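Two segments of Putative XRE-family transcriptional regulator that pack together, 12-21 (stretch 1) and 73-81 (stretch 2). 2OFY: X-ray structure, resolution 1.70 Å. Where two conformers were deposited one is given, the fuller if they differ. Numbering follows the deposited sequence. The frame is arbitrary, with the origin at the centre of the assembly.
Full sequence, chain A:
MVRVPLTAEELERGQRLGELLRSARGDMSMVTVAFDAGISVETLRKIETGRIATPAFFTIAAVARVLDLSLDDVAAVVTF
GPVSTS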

# COMPACT_ATOMS: atom_id res chain seq x y z
N GLU A 12 3.41 -0.89 15.02
CA GLU A 12 3.76 0.53 15.13
C GLU A 12 3.58 1.26 13.78
O GLU A 12 3.07 2.38 13.76
N ARG A 13 3.98 0.64 12.66
CA ARG A 13 3.74 1.27 11.35
C ARG A 13 2.27 1.52 11.05
O ARG A 13 1.88 2.56 10.51
N GLY A 14 1.45 0.53 11.38
CA GLY A 14 -0.01 0.62 11.21
C GLY A 14 -0.53 1.79 12.03
O GLY A 14 -1.36 2.57 11.58
N GLN A 15 -0.10 1.87 13.29
CA GLN A 15 -0.53 2.98 14.18
C GLN A 15 -0.09 4.34 13.66
O GLN A 15 -0.89 5.28 13.63
N ARG A 16 1.17 4.47 13.24
CA ARG A 16 1.62 5.75 12.65
C ARG A 16 0.80 6.15 11.43
O ARG A 16 0.46 7.31 11.26
N LEU A 17 0.53 5.17 10.57
CA LEU A 17 -0.23 5.42 9.35
C LEU A 17 -1.60 5.96 9.74
O LEU A 17 -2.08 6.95 9.18
N GLY A 18 -2.24 5.31 10.73
CA GLY A 18 -3.60 5.70 11.20
C GLY A 18 -3.59 7.13 11.73
O GLY A 18 -4.43 7.95 11.36
N GLU A 19 -2.59 7.45 12.56
CA GLU A 19 -2.48 8.80 13.11
C GLU A 19 -2.30 9.83 12.02
O GLU A 19 -2.93 10.91 12.09
N LEU A 20 -1.49 9.52 11.01
CA LEU A 20 -1.26 10.47 9.88
C LEU A 20 -2.53 10.72 9.07
O LEU A 20 -2.85 11.89 8.73
N LEU A 21 -3.28 9.65 8.81
CA LEU A 21 -4.55 9.74 8.07
C LEU A 21 -5.57 10.54 8.92
O LEU A 21 -6.32 11.39 8.41
N ASP A 73 4.63 11.03 0.72
CA ASP A 73 4.78 11.79 1.96
C ASP A 73 4.42 10.91 3.17
O ASP A 73 5.05 10.96 4.20
N VAL A 74 3.42 10.08 3.00
CA VAL A 74 2.96 9.19 4.07
C VAL A 74 3.99 8.07 4.34
O VAL A 74 4.36 7.86 5.49
N ALA A 75 4.43 7.40 3.27
CA ALA A 75 5.40 6.29 3.41
C ALA A 75 6.70 6.76 4.05
O ALA A 75 7.36 5.98 4.72
N ALA A 76 7.06 8.04 3.85
CA ALA A 76 8.28 8.62 4.43
C ALA A 76 8.45 8.49 5.94
O ALA A 76 9.59 8.49 6.44
N VAL A 77 7.34 8.42 6.71
CA VAL A 77 7.47 8.25 8.18
C VAL A 77 7.94 6.91 8.69
O VAL A 77 8.14 6.77 9.89
N VAL A 78 8.04 5.91 7.79
CA VAL A 78 8.45 4.57 8.19
C VAL A 78 9.71 4.05 7.51
O VAL A 78 10.12 4.53 6.44
N THR A 79 10.25 3.01 8.14
CA THR A 79 11.39 2.23 7.65
C THR A 79 11.00 0.82 7.27
O THR A 79 10.16 0.17 7.92
N PHE A 80 11.63 0.35 6.19
CA PHE A 80 11.45 -1.00 5.70
C PHE A 80 12.83 -1.56 5.60
O PHE A 80 13.76 -0.81 5.27
N GLY A 81 12.93 -2.86 5.88
CA GLY A 81 14.11 -3.65 5.60
C GLY A 81 15.09 -3.58 6.75
O GLY A 81 14.74 -3.10 7.84

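Residues 12-21 form one continuous helix, and residues 73-81 begin in helix and pass into a type I turn, Ala75 to Val78, before running on as an extended loop. The two stretches bury 446 Å² between them, and three residues, Arg13, Val74 and Leu20, account for much of it.

Arg13 covers the most surface. Its CA-to-CB bond points sideways, but an m chi1 followed by t settings at chi2 and chi3 carries the chain out over the loop. The aliphatic part packs on Val78, with Arg13 CG 3.8 Å from Val78 CG1, and the guanidinium beyond it grips the backbone: Arg13 NE and Arg13 NH2 both donate hydrogen bonds to Thr79 O, at 2.9 and 2.8 Å respectively. Two donors thus converge on a single carbonyl, which lies at the guanidinium edge, near its plane. One face of the group is left to Phe80, whose chi1 is m and whose CD1 approaches Arg13 NE to 3.9 Å. Thr79 itself contributes through its backbone, since the nearest side-chain approach is Thr79 OG1 to Arg13 NH2, 4.7 Å.

Val74, buried and with chi1 t, points toward the helix and touches both Leu17 and Leu20. The tighter contact is with Leu17, whose t chi1 and p chi2 bring CD1 to 3.3 Å from Val74 CG1, even though the CA-to-CB bond of this leucine points sideways. Leu20 points toward the second stretch. Its chi angles, -128° and 30°, lie between the usual wells, and its CD2 is placed 3.6 Å from Val77 CG2 and 4.3 Å from Val74 CG1. The same methyl also lies 3.9 Å from Val74 O, so Leu20 packs against backbone as well as side chains where the chain enters the turn.

One turn of helix before Leu20, Arg16 also points toward the loop, with chi1 m and chi2 and chi3 t. Its NH1 lies 2.9 Å from Val77 O and 3.5 Å from Val78 CG1, placing the guanidinium beside the end of the turn. Within the helix, Arg16 NH2 forms a salt bridge with Glu12 OE1 at 3.3 Å, including a weak hydrogen bond; Glu12 itself does not touch the second stretch. Val77 and Val78, both with chi1 m, point toward the helix; Val77 packs against Leu20 and Val78 against the aliphatic part of Arg13, while the carbonyl of Thr79 accepts both hydrogen bonds from Arg13.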

# COMPACT_ATOMS: atom_id res chain seq x y z
CB GLU A 12 5.18 0.67 15.66
CG GLU A 12 5.52 2.08 16.09
CD GLU A 12 6.92 2.16 16.69
OE1 GLU A 12 7.86 1.49 16.20
OE2 GLU A 12 7.05 2.88 17.69
CB ARG A 13 4.28 0.39 10.21
CG ARG A 13 5.75 0.26 10.14
CD ARG A 13 6.10 -0.34 8.77
NE ARG A 13 7.49 -0.74 8.73
CZ ARG A 13 7.91 -1.99 8.89
NH1 ARG A 13 7.05 -2.99 9.08
NH2 ARG A 13 9.20 -2.24 8.87
CB GLN A 15 0.02 2.72 15.58
CG GLN A 15 -0.84 1.57 16.15
CD GLN A 15 -0.32 1.03 17.46
OE1 GLN A 15 0.85 1.29 17.84
NE2 GLN A 15 -1.19 0.27 18.19
CB ARG A 16 3.09 5.61 12.17
CG ARG A 16 4.00 5.46 13.31
CD ARG A 16 5.36 5.48 12.69
NE ARG A 16 6.31 4.82 13.49
CZ ARG A 16 7.49 4.42 13.03
NH1 ARG A 16 7.82 4.62 11.75
NH2 ARG A 16 8.31 3.82 13.86
CB LEU A 17 -0.34 4.12 8.53
CG LEU A 17 -1.25 4.24 7.30
CD1 LEU A 17 -0.74 5.27 6.23
CD2 LEU A 17 -1.40 2.84 6.71
CB GLU A 19 -1.28 8.89 14.07
CG GLU A 19 -1.24 10.27 14.80
CD GLU A 19 0.05 10.58 15.58
OE1 GLU A 19 0.85 9.65 15.81
OE2 GLU A 19 0.25 11.76 15.97
CB LEU A 20 -0.23 9.84 8.94
CG LEU A 20 1.00 10.54 8.47
CD1 LEU A 20 1.55 11.56 9.50
CD2 LEU A 20 2.01 9.44 8.20
CB LEU A 21 -5.11 8.36 7.74
CG LEU A 21 -4.22 7.67 6.69
CD1 LEU A 21 -4.71 6.25 6.47
CD2 LEU A 21 -4.17 8.46 5.38
CB ASP A 73 3.95 13.07 1.94
CG ASP A 73 4.48 14.13 0.95
OD1 ASP A 73 5.68 14.12 0.60
OD2 ASP A 73 3.64 14.98 0.53
CB VAL A 74 1.60 8.58 3.67
CG1 VAL A 74 1.22 7.34 4.54
CG2 VAL A 74 0.50 9.68 3.78
CB ALA A 75 5.66 5.65 2.07
CB ALA A 76 8.40 10.09 4.03
CB VAL A 77 6.18 8.61 8.98
CG1 VAL A 77 5.75 10.04 8.67
CG2 VAL A 77 5.06 7.58 8.72
CB VAL A 78 7.37 3.54 7.90
CG1 VAL A 78 6.20 3.75 8.81
CG2 VAL A 78 6.96 3.61 6.40
CB THR A 79 12.47 2.12 8.69
OG1 THR A 79 11.97 1.40 9.83
CG2 THR A 79 12.90 3.49 9.13
CB PHE A 80 10.82 -0.99 4.31
CG PHE A 80 9.59 -0.13 4.20
CD1 PHE A 80 8.43 -0.44 4.91
CD2 PHE A 80 9.59 1.00 3.40
CE1 PHE A 80 7.31 0.32 4.78
CE2 PHE A 80 8.51 1.74 3.27
CZ PHE A 80 7.36 1.46 3.99